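Local coordinates for CELL WALL surface anchor family protein (Streptococcus pneumoniae, PDB 3ZGH) that probably mediates adhesion of pneumococci to host cells by binding keratin 10 through its basic MSCRAMM-type domain, at residues A[34-47]-A[174-187]. Numbering follows the deposited sequence.
Sequences GEGVDSVYRVPIYY and PYAARTDRIGINYF
The hairpin at the margin of the domain's large antiparallel sheet, strands 28-38 and 43-53, is packed on one side by segment 174-187, and Tyr186 and Phe187 make most of that segment's contact. Tyr186 sets its ring face against the end of the first strand, with Asp38 CA over its centre, a CH-pi contact 3.8 Å from the centroid. Ile45 CD1 comes to the edge of that ring, while Ile45 CG2 meets both Tyr186 CB and Phe187 CE1. Next along, the Phe187 ring offers one face to the edge of Tyr47, a T-shaped pair with planes at 89°. Tyr47 CG sits between its own backbone N and carbonyl carbon (chi1 75°), which turns one ring face to Pro174 CB; the opposite face lies over Gly34 N. The backbones join through one bond, Val37 N to Tyr186 O at 3.0 Å, and beside it Gly36 CA makes a CH···O contact with Tyr186 O. A water bridges Glu35 O and Phe187 O. Asn185 OD1 takes Ala176 N and Phe187 N from opposite faces of its amide. Asp38 OD1 accepts Val40 N in an Asx turn and Tyr41 N as well, the wider Asx motif; its OD2 bonds Tyr66 and Tyr84, and Tyr84 also meets Tyr186 OH. The buried carboxylate thus has four hydrogen-bond partners, which would probably stabilise its negative charge, and Tyr84 ties it to the tyrosine hydroxyl alongside.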
loop_
_atom_site.group_PDB
_atom_site.type_symbol
_atom_site.label_atom_id
_atom_site.label_comp_id
_atom_site.label_asym_id
_atom_site.label_seq_id
_atom_site.Cartn_x
_atom_site.Cartn_y
_atom_site.Cartn_z
ATOM N N GLY A 34 -0.992 -5.063 -8.501
ATOM C CA GLY A 34 -1.720 -4.388 -9.551
ATOM C C GLY A 34 -0.815 -3.312 -10.129
ATOM O O GLY A 34 0.362 -3.144 -9.732
ATOM N N GLU A 35 -1.359 -2.550 -11.053
ATOM C CA GLU A 35 -0.494 -1.686 -11.803
ATOM C C GLU A 35 -1.294 -0.492 -12.274
ATOM O O GLU A 35 -2.499 -0.612 -12.559
ATOM C CB GLU A 35 0.010 -2.518 -12.971
ATOM C CG GLU A 35 0.642 -1.788 -14.056
ATOM C CD GLU A 35 1.081 -2.722 -15.172
ATOM O OE1 GLU A 35 0.861 -3.958 -15.085
ATOM O OE2 GLU A 35 1.693 -2.209 -16.112
ATOM N N GLY A 36 -0.621 0.649 -12.334
ATOM C CA GLY A 36 -1.178 1.851 -12.914
ATOM C C GLY A 36 -0.130 2.517 -13.791
ATOM O O GLY A 36 0.824 1.869 -14.218
ATOM N N VAL A 37 -0.319 3.806 -14.073
ATOM C CA VAL A 37 0.552 4.525 -14.983
ATOM C C VAL A 37 0.988 5.817 -14.324
ATOM O O VAL A 37 0.155 6.635 -13.894
ATOM C CB VAL A 37 -0.166 4.824 -16.325
ATOM C CG1 VAL A 37 0.667 5.774 -17.216
ATOM C CG2 VAL A 37 -0.463 3.516 -17.059
ATOM N N ASP A 38 2.291 6.001 -14.221
ATOM C CA ASP A 38 2.833 7.307 -13.801
ATOM C C ASP A 38 2.696 8.271 -14.979
ATOM O O ASP A 38 3.367 8.081 -15.987
ATOM C CB ASP A 38 4.295 7.150 -13.376
ATOM C CG ASP A 38 4.963 8.466 -13.000
ATOM O OD1 ASP A 38 4.856 9.470 -13.765
ATOM O OD2 ASP A 38 5.606 8.487 -11.917
ATOM N N SER A 39 1.814 9.275 -14.841
ATOM C CA SER A 39 1.478 10.278 -15.890
ATOM C C SER A 39 2.643 11.135 -16.348
ATOM O O SER A 39 2.636 11.684 -17.459
ATOM C CB SER A 39 0.502 11.328 -15.338
ATOM O OG SER A 39 -0.689 10.797 -14.839
ATOM N N VAL A 40 3.605 11.337 -15.459
ATOM C CA VAL A 40 4.689 12.251 -15.759
ATOM C C VAL A 40 5.730 11.556 -16.609
ATOM O O VAL A 40 6.198 12.114 -17.589
ATOM C CB VAL A 40 5.341 12.801 -14.470
ATOM C CG1 VAL A 40 6.530 13.722 -14.811
ATOM C CG2 VAL A 40 4.305 13.550 -13.647
ATOM N N TYR A 41 6.112 10.351 -16.224
ATOM C CA TYR A 41 7.179 9.646 -16.923
ATOM C C TYR A 41 6.646 8.591 -17.912
ATOM O O TYR A 41 7.419 7.989 -18.642
ATOM C CB TYR A 41 8.176 9.047 -15.903
ATOM C CG TYR A 41 8.955 10.152 -15.211
ATOM C CD1 TYR A 41 9.962 10.831 -15.882
ATOM C CD2 TYR A 41 8.622 10.570 -13.929
ATOM C CE1 TYR A 41 10.659 11.889 -15.267
ATOM C CE2 TYR A 41 9.320 11.622 -13.301
ATOM C CZ TYR A 41 10.321 12.271 -13.983
ATOM O OH TYR A 41 10.982 13.300 -13.358
ATOM N N ARG A 42 5.327 8.385 -17.922
ATOM C CA ARG A 42 4.666 7.460 -18.862
ATOM C C ARG A 42 5.290 6.076 -18.756
ATOM O O ARG A 42 5.714 5.474 -19.751
ATOM C CB ARG A 42 4.729 8.005 -20.290
ATOM C CG ARG A 42 4.162 9.418 -20.393
ATOM C CD ARG A 42 3.934 9.891 -21.833
ATOM N NE ARG A 42 2.605 10.485 -21.969
ATOM C CZ ARG A 42 1.595 9.964 -22.666
ATOM N NH1 ARG A 42 1.736 8.833 -23.349
ATOM N NH2 ARG A 42 0.428 10.597 -22.699
ATOM N N VAL A 43 5.353 5.578 -17.522
ATOM C CA VAL A 43 5.886 4.262 -17.255
ATOM C C VAL A 43 4.903 3.605 -16.306
ATOM O O VAL A 43 4.112 4.297 -15.656
ATOM C CB VAL A 43 7.283 4.333 -16.578
ATOM C CG1 VAL A 43 8.340 4.869 -17.536
ATOM C CG2 VAL A 43 7.234 5.193 -15.303
ATOM N N PRO A 44 4.942 2.278 -16.208
ATOM C CA PRO A 44 4.079 1.626 -15.218
ATOM C C PRO A 44 4.548 1.902 -13.805
ATOM O O PRO A 44 5.734 2.121 -13.575
ATOM C CB PRO A 44 4.251 0.128 -15.513
ATOM C CG PRO A 44 4.751 0.067 -16.938
ATOM C CD PRO A 44 5.616 1.312 -17.091
ATOM N N ILE A 45 3.618 1.860 -12.865
ATOM C CA ILE A 45 3.954 1.864 -11.448
ATOM C C ILE A 45 3.134 0.715 -10.885
ATOM O O ILE A 45 2.049 0.414 -11.425
ATOM C CB ILE A 45 3.637 3.230 -10.797
ATOM C CG1 ILE A 45 4.126 3.284 -9.338
ATOM C CG2 ILE A 45 2.138 3.553 -10.854
ATOM C CD1 ILE A 45 4.102 4.713 -8.784
ATOM N N TYR A 46 3.647 0.057 -9.850
ATOM C CA TYR A 46 3.030 -1.148 -9.333
ATOM C C TYR A 46 2.732 -1.033 -7.851
ATOM O O TYR A 46 3.346 -0.195 -7.142
ATOM C CB TYR A 46 3.955 -2.348 -9.555
ATOM C CG TYR A 46 4.371 -2.512 -11.000
ATOM C CD1 TYR A 46 3.611 -3.281 -11.865
ATOM C CD2 TYR A 46 5.520 -1.865 -11.516
ATOM C CE1 TYR A 46 3.967 -3.448 -13.213
ATOM C CE2 TYR A 46 5.881 -2.014 -12.877
ATOM C CZ TYR A 46 5.094 -2.832 -13.707
ATOM O OH TYR A 46 5.406 -3.009 -15.039
ATOM N N TYR A 47 1.791 -1.861 -7.377
ATOM C CA TYR A 47 1.681 -2.078 -5.936
ATOM C C TYR A 47 1.648 -3.562 -5.625
ATOM O O TYR A 47 1.355 -4.427 -6.493
ATOM C CB TYR A 47 0.458 -1.403 -5.313
ATOM C CG TYR A 47 -0.843 -2.125 -5.614
ATOM C CD1 TYR A 47 -1.283 -3.174 -4.799
ATOM C CD2 TYR A 47 -1.599 -1.797 -6.734
ATOM C CE1 TYR A 47 -2.446 -3.866 -5.103
ATOM C CE2 TYR A 47 -2.781 -2.463 -7.028
ATOM C CZ TYR A 47 -3.190 -3.506 -6.205
ATOM O OH TYR A 47 -4.350 -4.183 -6.492
ATOM N N PRO A 174 -5.617 1.012 -3.742
ATOM C CA PRO A 174 -4.255 1.556 -3.841
ATOM C C PRO A 174 -4.240 2.980 -4.353
ATOM O O PRO A 174 -5.170 3.417 -5.024
ATOM C CB PRO A 174 -3.568 0.614 -4.840
ATOM C CG PRO A 174 -4.685 0.100 -5.676
ATOM C CD PRO A 174 -5.862 -0.056 -4.724
ATOM N N TYR A 175 -3.164 3.685 -4.051
ATOM C CA TYR A 175 -3.047 5.075 -4.399
ATOM C C TYR A 175 -1.570 5.405 -4.596
ATOM O O TYR A 175 -0.717 4.968 -3.836
ATOM C CB TYR A 175 -3.639 5.935 -3.285
ATOM C CG TYR A 175 -3.522 7.432 -3.538
ATOM C CD1 TYR A 175 -4.550 8.150 -4.130
ATOM C CD2 TYR A 175 -2.372 8.113 -3.187
ATOM C CE1 TYR A 175 -4.417 9.548 -4.362
ATOM C CE2 TYR A 175 -2.232 9.476 -3.408
ATOM C CZ TYR A 175 -3.246 10.189 -3.992
ATOM O OH TYR A 175 -3.056 11.554 -4.182
ATOM N N ALA A 176 -1.277 6.187 -5.622
ATOM C CA ALA A 176 0.046 6.751 -5.785
ATOM C C ALA A 176 -0.153 8.040 -6.540
ATOM O O ALA A 176 -0.964 8.103 -7.457
ATOM C CB ALA A 176 0.933 5.804 -6.557
ATOM N N ALA A 177 0.543 9.092 -6.128
ATOM C CA ALA A 177 0.435 10.367 -6.803
ATOM C C ALA A 177 1.722 11.148 -6.607
ATOM O O ALA A 177 2.392 11.003 -5.581
ATOM C CB ALA A 177 -0.731 11.156 -6.247
ATOM N N ARG A 178 2.052 12.026 -7.557
ATOM C CA ARG A 178 3.215 12.873 -7.375
ATOM C C ARG A 178 2.814 13.890 -6.336
ATOM O O ARG A 178 1.621 14.253 -6.235
ATOM C CB ARG A 178 3.645 13.518 -8.680
ATOM C CG ARG A 178 2.599 14.388 -9.366
ATOM C CD ARG A 178 3.185 14.943 -10.662
ATOM N NE ARG A 178 2.161 15.376 -11.611
ATOM C CZ ARG A 178 1.853 16.638 -11.888
ATOM N NH1 ARG A 178 2.479 17.655 -11.296
ATOM N NH2 ARG A 178 0.900 16.883 -12.774
ATOM N N THR A 179 3.793 14.375 -5.566
ATOM C CA THR A 179 3.481 15.119 -4.344
ATOM C C THR A 179 2.864 16.480 -4.615
ATOM O O THR A 179 2.168 17.004 -3.757
ATOM C CB THR A 179 4.724 15.287 -3.447
ATOM O OG1 THR A 179 5.780 15.837 -4.226
ATOM C CG2 THR A 179 5.169 13.930 -2.897
ATOM N N ASP A 180 3.092 17.052 -5.794
ATOM C CA ASP A 180 2.442 18.318 -6.143
ATOM C C ASP A 180 1.111 18.158 -6.888
ATOM O O ASP A 180 0.567 19.139 -7.397
ATOM C CB ASP A 180 3.391 19.232 -6.955
ATOM C CG ASP A 180 3.849 18.599 -8.274
ATOM O OD1 ASP A 180 3.811 17.355 -8.420
ATOM O OD2 ASP A 180 4.279 19.356 -9.175
ATOM N N ARG A 181 0.570 16.942 -6.956
ATOM C CA ARG A 181 -0.715 16.734 -7.625
ATOM C C ARG A 181 -1.464 15.537 -7.006
ATOM O O ARG A 181 -1.644 14.493 -7.635
ATOM C CB ARG A 181 -0.489 16.540 -9.129
ATOM C CG ARG A 181 -1.750 16.576 -9.965
ATOM C CD ARG A 181 -2.314 17.983 -10.114
ATOM N NE ARG A 181 -3.740 17.953 -10.454
ATOM C CZ ARG A 181 -4.227 17.844 -11.690
ATOM N NH1 ARG A 181 -5.542 17.822 -11.880
ATOM N NH2 ARG A 181 -3.414 17.759 -12.741
ATOM N N ILE A 182 -1.889 15.703 -5.762
ATOM C CA ILE A 182 -2.462 14.597 -5.010
ATOM C C ILE A 182 -3.827 14.143 -5.558
ATOM O O ILE A 182 -4.276 13.047 -5.261
ATOM C CB ILE A 182 -2.495 14.901 -3.486
ATOM C CG1 ILE A 182 -3.223 16.208 -3.151
ATOM C CG2 ILE A 182 -1.091 15.039 -2.972
ATOM C CD1 ILE A 182 -4.709 16.172 -3.352
ATOM N N GLY A 183 -4.452 14.950 -6.407
ATOM C CA GLY A 183 -5.742 14.582 -6.974
ATOM C C GLY A 183 -5.710 13.588 -8.135
ATOM O O GLY A 183 -6.764 13.150 -8.604
ATOM N N ILE A 184 -4.515 13.253 -8.617
ATOM C CA ILE A 184 -4.364 12.325 -9.734
ATOM C C ILE A 184 -3.736 11.025 -9.207
ATOM O O ILE A 184 -2.513 10.935 -9.017
ATOM C CB ILE A 184 -3.466 12.913 -10.853
ATOM C CG1 ILE A 184 -3.981 14.286 -11.331
ATOM C CG2 ILE A 184 -3.352 11.950 -12.024
ATOM C CD1 ILE A 184 -5.420 14.307 -11.790
ATOM N N ASN A 185 -4.585 10.037 -8.946
ATOM C CA ASN A 185 -4.131 8.716 -8.534
ATOM C C ASN A 185 -3.665 7.938 -9.753
ATOM O O ASN A 185 -4.449 7.700 -10.680
ATOM C CB ASN A 185 -5.280 7.974 -7.846
ATOM C CG ASN A 185 -4.882 6.617 -7.360
ATOM O OD1 ASN A 185 -3.732 6.191 -7.510
ATOM N ND2 ASN A 185 -5.831 5.921 -6.741
ATOM N N TYR A 186 -2.404 7.528 -9.743
ATOM C CA TYR A 186 -1.811 6.767 -10.841
ATOM C C TYR A 186 -2.453 5.365 -11.062
ATOM O O TYR A 186 -2.352 4.810 -12.150
ATOM C CB TYR A 186 -0.316 6.607 -10.582
ATOM C CG TYR A 186 0.497 7.902 -10.729
ATOM C CD1 TYR A 186 0.009 8.982 -11.447
ATOM C CD2 TYR A 186 1.759 8.025 -10.142
ATOM C CE1 TYR A 186 0.749 10.131 -11.598
ATOM C CE2 TYR A 186 2.514 9.170 -10.299
ATOM C CZ TYR A 186 2.012 10.220 -11.016
ATOM O OH TYR A 186 2.760 11.383 -11.173
ATOM N N PHE A 187 -3.085 4.813 -10.024
ATOM C CA PHE A 187 -3.828 3.553 -10.142
ATOM C C PHE A 187 -5.296 3.761 -10.535
ATOM O O PHE A 187 -6.063 2.794 -10.618
ATOM C CB PHE A 187 -3.774 2.800 -8.814
ATOM C CG PHE A 187 -2.401 2.424 -8.410
ATOM C CD1 PHE A 187 -1.675 1.498 -9.161
ATOM C CD2 PHE A 187 -1.818 2.994 -7.285
ATOM C CE1 PHE A 187 -0.382 1.144 -8.797
ATOM C CE2 PHE A 187 -0.541 2.634 -6.903
ATOM C CZ PHE A 187 0.195 1.726 -7.663
HETATM O O HOH W 1 -4.959 0.767 -12.166
#